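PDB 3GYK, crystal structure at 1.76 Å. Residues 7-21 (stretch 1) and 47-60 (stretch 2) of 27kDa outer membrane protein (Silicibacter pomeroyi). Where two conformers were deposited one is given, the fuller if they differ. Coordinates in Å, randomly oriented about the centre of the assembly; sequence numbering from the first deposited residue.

Stretch 1 (7-21) SLFNDPNAPVLGNPE
Stretch 2 47-60: LVDADPNVRLVYRE

The two stretches meet as a short antiparallel β-ladder, flanked by two arginines of stretch 2 that reach back to the helix end and turn of stretch 1. Stretch 1 leaves a helix after Phe-9, makes a type I turn from Asp-11 to Ala-14, and runs extended through strand 16-18. Stretch 2 leaves its helix at Asp-51, turns (type I, Asp-51 to Val-54) and continues as strand 54-60. The strand axes approach to 4.5 Å at 145°, and 926 Å² is buried in total.

Register is set by Val-16 opposite Val-57 (CA-CA 4.7 Å, non-hydrogen-bonded) and Leu-17 opposite Leu-56 (CA-CA 4.9 Å, hydrogen-bonded). In the latter pair Leu-17 N donates to Leu-56 O (2.7 Å, nearly linear) and Leu-56 N to Leu-17 O (2.9 Å). The ladder extends through Tyr-58 N to Pro-15 O (3.0 Å) and Asn-19 N to Val-54 O (2.9 Å). Between these bonds, Val-57 CA and Val-16 CA lie 3.4 Å from Pro-15 O and Leu-56 O, respectively, as CA-H...O contacts. Gly-18 pairs with Arg-55 at phi/psi 73/-145; this positive phi favours glycine, and an ideal CB would clash with Val-54 O at 2.5 Å.

Side chains alternate between the sheet faces. Val-16 (t) and Val-57 (t) share one, with Val-16 CG2 4.3 Å from Val-57 CG2, and Ala-14 CB adds a contact to Val-57 CG1 at 3.9 Å. On the other, Leu-17 (m, p) packs its CB 4.0 Å from CD2 of Leu-56 (t, p). Leu-17 CD1 also sits over the face of the Tyr-58 ring (chi1 m), 4.3 Å from its centroid, a CH-π contact.

Arg-55 is extended (t, t, t, chi4 -86°), so its guanidinium reaches the helix end: NH2 and NH1 both donate to Phe-9 O, at 2.9 and 3.0 Å, approaching it edge-on. NE makes a weak bond to Pro-20 O (3.0 Å), reinforced by water 3, which donates to Pro-20 O and accepts from Arg-55 NH2. Arg-59 is instead folded (m, m, m, chi4 -167°). Its CA-to-CB bond points away, but its end returns to form a salt bridge from NH1 to OD2 of Asp-11 (t) at 2.9 Å. Water 2 links Asp-11 OD2 to Arg-59 NH2, while water 1 joins Arg-59 NH1 to Ser-7 O and Leu-8 O.

At the far end, Asn-19 (t, chi2 -30°) donates from ND2 to Pro-52 O (2.8 Å), tying the strand exit to the stretch 2 turn, while its OD1 accepts from Glu-21 N (3.0 Å).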

# COMPACT_ATOMS: atom_id res chain seq x y z
N SER A 7 -7.71 -1.47 -13.98
CA SER A 7 -7.60 -0.40 -12.96
C SER A 7 -6.99 -0.91 -11.67
O SER A 7 -6.27 -0.17 -11.00
CB SER A 7 -8.97 0.21 -12.65
OG SER A 7 -9.62 0.57 -13.83
N LEU A 8 -7.28 -2.16 -11.32
CA LEU A 8 -6.80 -2.68 -10.04
C LEU A 8 -5.37 -3.18 -10.13
O LEU A 8 -4.56 -2.97 -9.22
CB LEU A 8 -7.70 -3.80 -9.51
CG LEU A 8 -9.00 -3.29 -8.88
CD1 LEU A 8 -9.92 -4.47 -8.65
CD2 LEU A 8 -8.69 -2.55 -7.58
N PHE A 9 -5.07 -3.88 -11.21
CA PHE A 9 -3.82 -4.63 -11.23
C PHE A 9 -2.78 -4.04 -12.15
O PHE A 9 -1.59 -4.37 -12.00
CB PHE A 9 -4.08 -6.09 -11.64
CG PHE A 9 -5.08 -6.83 -10.75
CD1 PHE A 9 -5.18 -6.58 -9.39
CD2 PHE A 9 -5.87 -7.84 -11.29
CE1 PHE A 9 -6.09 -7.28 -8.59
CE2 PHE A 9 -6.79 -8.56 -10.50
CZ PHE A 9 -6.89 -8.27 -9.15
N ASN A 10 -3.18 -3.17 -13.09
CA ASN A 10 -2.22 -2.65 -14.08
C ASN A 10 -2.07 -1.13 -14.13
O ASN A 10 -1.77 -0.55 -15.18
CB ASN A 10 -2.56 -3.20 -15.45
CG ASN A 10 -2.45 -4.72 -15.50
OD1 ASN A 10 -3.36 -5.38 -15.98
ND2 ASN A 10 -1.33 -5.27 -15.02
N ASP A 11 -2.27 -0.48 -12.99
CA ASP A 11 -2.12 0.97 -12.91
C ASP A 11 -0.63 1.33 -12.70
O ASP A 11 -0.04 0.98 -11.66
CB ASP A 11 -2.97 1.45 -11.72
CG ASP A 11 -2.94 2.95 -11.53
OD1 ASP A 11 -2.08 3.60 -12.15
OD2 ASP A 11 -3.76 3.46 -10.73
N PRO A 12 -0.02 2.05 -13.65
CA PRO A 12 1.42 2.36 -13.49
C PRO A 12 1.73 3.29 -12.32
O PRO A 12 2.89 3.34 -11.87
CB PRO A 12 1.79 3.04 -14.81
CG PRO A 12 0.54 3.40 -15.44
CD PRO A 12 -0.54 2.51 -14.95
N ASN A 13 0.71 3.98 -11.81
CA ASN A 13 0.88 4.93 -10.71
C ASN A 13 0.65 4.25 -9.35
O ASN A 13 0.61 4.91 -8.32
CB ASN A 13 -0.04 6.16 -10.93
CG ASN A 13 0.37 7.40 -10.08
OD1 ASN A 13 1.56 7.56 -9.67
ND2 ASN A 13 -0.60 8.30 -9.86
N ALA A 14 0.51 2.92 -9.35
CA ALA A 14 0.36 2.18 -8.08
C ALA A 14 1.60 1.34 -7.85
O ALA A 14 1.97 0.53 -8.72
CB ALA A 14 -0.91 1.28 -8.13
N PRO A 15 2.26 1.50 -6.69
CA PRO A 15 3.47 0.69 -6.48
C PRO A 15 3.23 -0.82 -6.57
O PRO A 15 2.20 -1.33 -6.14
CB PRO A 15 3.90 1.05 -5.06
CG PRO A 15 3.33 2.44 -4.84
CD PRO A 15 2.02 2.45 -5.58
N VAL A 16 4.23 -1.51 -7.12
CA VAL A 16 4.21 -2.96 -7.21
C VAL A 16 5.36 -3.52 -6.38
O VAL A 16 6.52 -3.14 -6.58
CB VAL A 16 4.36 -3.41 -8.67
CG1 VAL A 16 4.54 -4.94 -8.76
CG2 VAL A 16 3.14 -2.95 -9.51
N LEU A 17 5.03 -4.41 -5.45
CA LEU A 17 6.02 -5.14 -4.66
C LEU A 17 5.88 -6.63 -4.92
O LEU A 17 5.03 -7.03 -5.70
CB LEU A 17 5.82 -4.85 -3.16
CG LEU A 17 6.27 -3.46 -2.69
CD1 LEU A 17 5.29 -2.39 -3.15
CD2 LEU A 17 6.32 -3.48 -1.16
N GLY A 18 6.73 -7.45 -4.31
CA GLY A 18 6.65 -8.90 -4.51
C GLY A 18 7.14 -9.20 -5.91
O GLY A 18 8.06 -8.53 -6.41
N ASN A 19 6.55 -10.20 -6.56
CA ASN A 19 7.05 -10.61 -7.87
C ASN A 19 6.23 -9.85 -8.92
O ASN A 19 5.02 -10.05 -9.01
CB ASN A 19 6.85 -12.13 -8.03
CG ASN A 19 7.49 -12.69 -9.28
OD1 ASN A 19 7.61 -12.00 -10.30
ND2 ASN A 19 7.93 -13.94 -9.21
N PRO A 20 6.88 -9.00 -9.74
CA PRO A 20 6.07 -8.19 -10.67
C PRO A 20 5.33 -9.04 -11.71
O PRO A 20 4.37 -8.56 -12.30
CB PRO A 20 7.10 -7.34 -11.40
CG PRO A 20 8.35 -7.43 -10.57
CD PRO A 20 8.32 -8.75 -9.89
N GLU A 21 5.77 -10.26 -11.93
CA GLU A 21 5.03 -11.18 -12.82
C GLU A 21 4.38 -12.37 -12.09
O GLU A 21 4.14 -13.43 -12.71
CB GLU A 21 5.94 -11.69 -13.95
CG GLU A 21 6.18 -10.68 -15.08
CD GLU A 21 4.89 -10.12 -15.67
OE1 GLU A 21 3.99 -10.90 -16.01
OE2 GLU A 21 4.79 -8.90 -15.78
N LEU A 47 3.59 -13.24 3.89
CA LEU A 47 3.06 -13.80 2.65
C LEU A 47 4.08 -13.72 1.50
O LEU A 47 4.36 -14.73 0.88
CB LEU A 47 1.78 -13.08 2.24
CG LEU A 47 1.20 -13.50 0.89
CD1 LEU A 47 0.59 -14.89 0.99
CD2 LEU A 47 0.15 -12.48 0.47
N VAL A 48 4.60 -12.51 1.27
CA VAL A 48 5.61 -12.23 0.24
C VAL A 48 6.89 -13.04 0.40
O VAL A 48 7.52 -13.43 -0.60
CB VAL A 48 5.97 -10.73 0.21
CG1 VAL A 48 7.26 -10.51 -0.55
CG2 VAL A 48 4.83 -9.91 -0.39
N ASP A 49 7.28 -13.32 1.65
CA ASP A 49 8.47 -14.14 1.90
C ASP A 49 8.22 -15.62 1.64
O ASP A 49 9.12 -16.34 1.23
CB ASP A 49 8.94 -13.98 3.35
CG ASP A 49 9.44 -12.59 3.64
OD1 ASP A 49 9.57 -11.81 2.68
OD2 ASP A 49 9.70 -12.27 4.82
N ALA A 50 6.99 -16.06 1.90
CA ALA A 50 6.61 -17.45 1.78
C ALA A 50 6.27 -17.84 0.35
O ALA A 50 6.51 -18.98 -0.06
CB ALA A 50 5.42 -17.72 2.68
N ASP A 51 5.71 -16.89 -0.39
CA ASP A 51 5.16 -17.14 -1.72
C ASP A 51 5.80 -16.20 -2.75
O ASP A 51 5.38 -15.04 -2.88
CB ASP A 51 3.63 -16.93 -1.72
CG ASP A 51 2.96 -17.54 -2.95
OD1 ASP A 51 3.59 -17.52 -4.05
OD2 ASP A 51 1.81 -18.04 -2.83
N PRO A 52 6.80 -16.70 -3.48
CA PRO A 52 7.53 -15.87 -4.44
C PRO A 52 6.75 -15.63 -5.73
O PRO A 52 7.30 -15.05 -6.67
CB PRO A 52 8.79 -16.69 -4.72
CG PRO A 52 8.39 -18.11 -4.54
CD PRO A 52 7.33 -18.08 -3.43
N ASN A 53 5.50 -16.09 -5.79
CA ASN A 53 4.69 -15.93 -7.00
C ASN A 53 3.49 -15.01 -6.75
O ASN A 53 2.47 -15.08 -7.45
CB ASN A 53 4.27 -17.32 -7.53
CG ASN A 53 3.92 -17.30 -9.02
OD1 ASN A 53 4.37 -16.44 -9.78
ND2 ASN A 53 3.17 -18.32 -9.45
N VAL A 54 3.61 -14.15 -5.74
CA VAL A 54 2.56 -13.17 -5.38
C VAL A 54 3.07 -11.79 -5.76
O VAL A 54 4.20 -11.40 -5.44
CB VAL A 54 2.23 -13.22 -3.87
CG1 VAL A 54 1.39 -12.00 -3.44
CG2 VAL A 54 1.46 -14.52 -3.51
N ARG A 55 2.25 -11.08 -6.51
CA ARG A 55 2.45 -9.71 -6.87
C ARG A 55 1.63 -8.86 -5.91
O ARG A 55 0.45 -9.14 -5.71
CB ARG A 55 1.85 -9.53 -8.24
CG ARG A 55 2.05 -8.23 -8.88
CD ARG A 55 1.75 -8.55 -10.35
NE ARG A 55 1.86 -7.35 -11.13
CZ ARG A 55 0.87 -6.49 -11.28
NH1 ARG A 55 -0.33 -6.75 -10.76
NH2 ARG A 55 1.08 -5.39 -11.99
N LEU A 56 2.21 -7.79 -5.37
CA LEU A 56 1.53 -6.99 -4.34
C LEU A 56 1.39 -5.54 -4.79
O LEU A 56 2.41 -4.86 -5.01
CB LEU A 56 2.32 -7.05 -3.04
CG LEU A 56 1.85 -6.17 -1.90
CD1 LEU A 56 0.55 -6.73 -1.37
CD2 LEU A 56 2.90 -6.21 -0.83
N VAL A 57 0.15 -5.06 -4.93
CA VAL A 57 -0.14 -3.72 -5.48
C VAL A 57 -0.62 -2.86 -4.31
O VAL A 57 -1.50 -3.27 -3.54
CB VAL A 57 -1.19 -3.76 -6.63
CG1 VAL A 57 -1.73 -2.33 -6.95
CG2 VAL A 57 -0.57 -4.38 -7.90
N TYR A 58 -0.08 -1.65 -4.19
CA TYR A 58 -0.45 -0.78 -3.07
C TYR A 58 -1.34 0.38 -3.48
O TYR A 58 -1.03 1.10 -4.46
CB TYR A 58 0.81 -0.24 -2.41
CG TYR A 58 1.45 -1.17 -1.40
CD1 TYR A 58 0.86 -2.39 -1.05
CD2 TYR A 58 2.60 -0.79 -0.75
CE1 TYR A 58 1.43 -3.21 -0.06
CE2 TYR A 58 3.18 -1.60 0.22
CZ TYR A 58 2.59 -2.80 0.57
OH TYR A 58 3.18 -3.59 1.53
N ARG A 59 -2.42 0.58 -2.73
CA ARG A 59 -3.25 1.77 -2.85
C ARG A 59 -3.11 2.56 -1.53
O ARG A 59 -3.60 2.13 -0.46
CB ARG A 59 -4.74 1.42 -3.04
CG ARG A 59 -5.11 0.65 -4.34
CD ARG A 59 -4.54 1.27 -5.64
NE ARG A 59 -4.68 2.72 -5.75
CZ ARG A 59 -4.49 3.38 -6.89
NH1 ARG A 59 -4.21 2.68 -8.02
NH2 ARG A 59 -4.51 4.72 -6.91
N GLU A 60 -2.44 3.69 -1.62
CA GLU A 60 -2.36 4.61 -0.49
C GLU A 60 -3.72 5.25 -0.38
O GLU A 60 -4.17 5.94 -1.31
CB GLU A 60 -1.29 5.67 -0.77
CG GLU A 60 0.10 5.09 -0.91
CD GLU A 60 0.87 5.10 0.43
OE1 GLU A 60 0.33 5.64 1.42
OE2 GLU A 60 2.02 4.60 0.47
O HOH W 1 -4.61 0.03 -8.73
O HOH W 2 -3.62 5.84 -9.49
O HOH W 3 3.92 -5.68 -12.64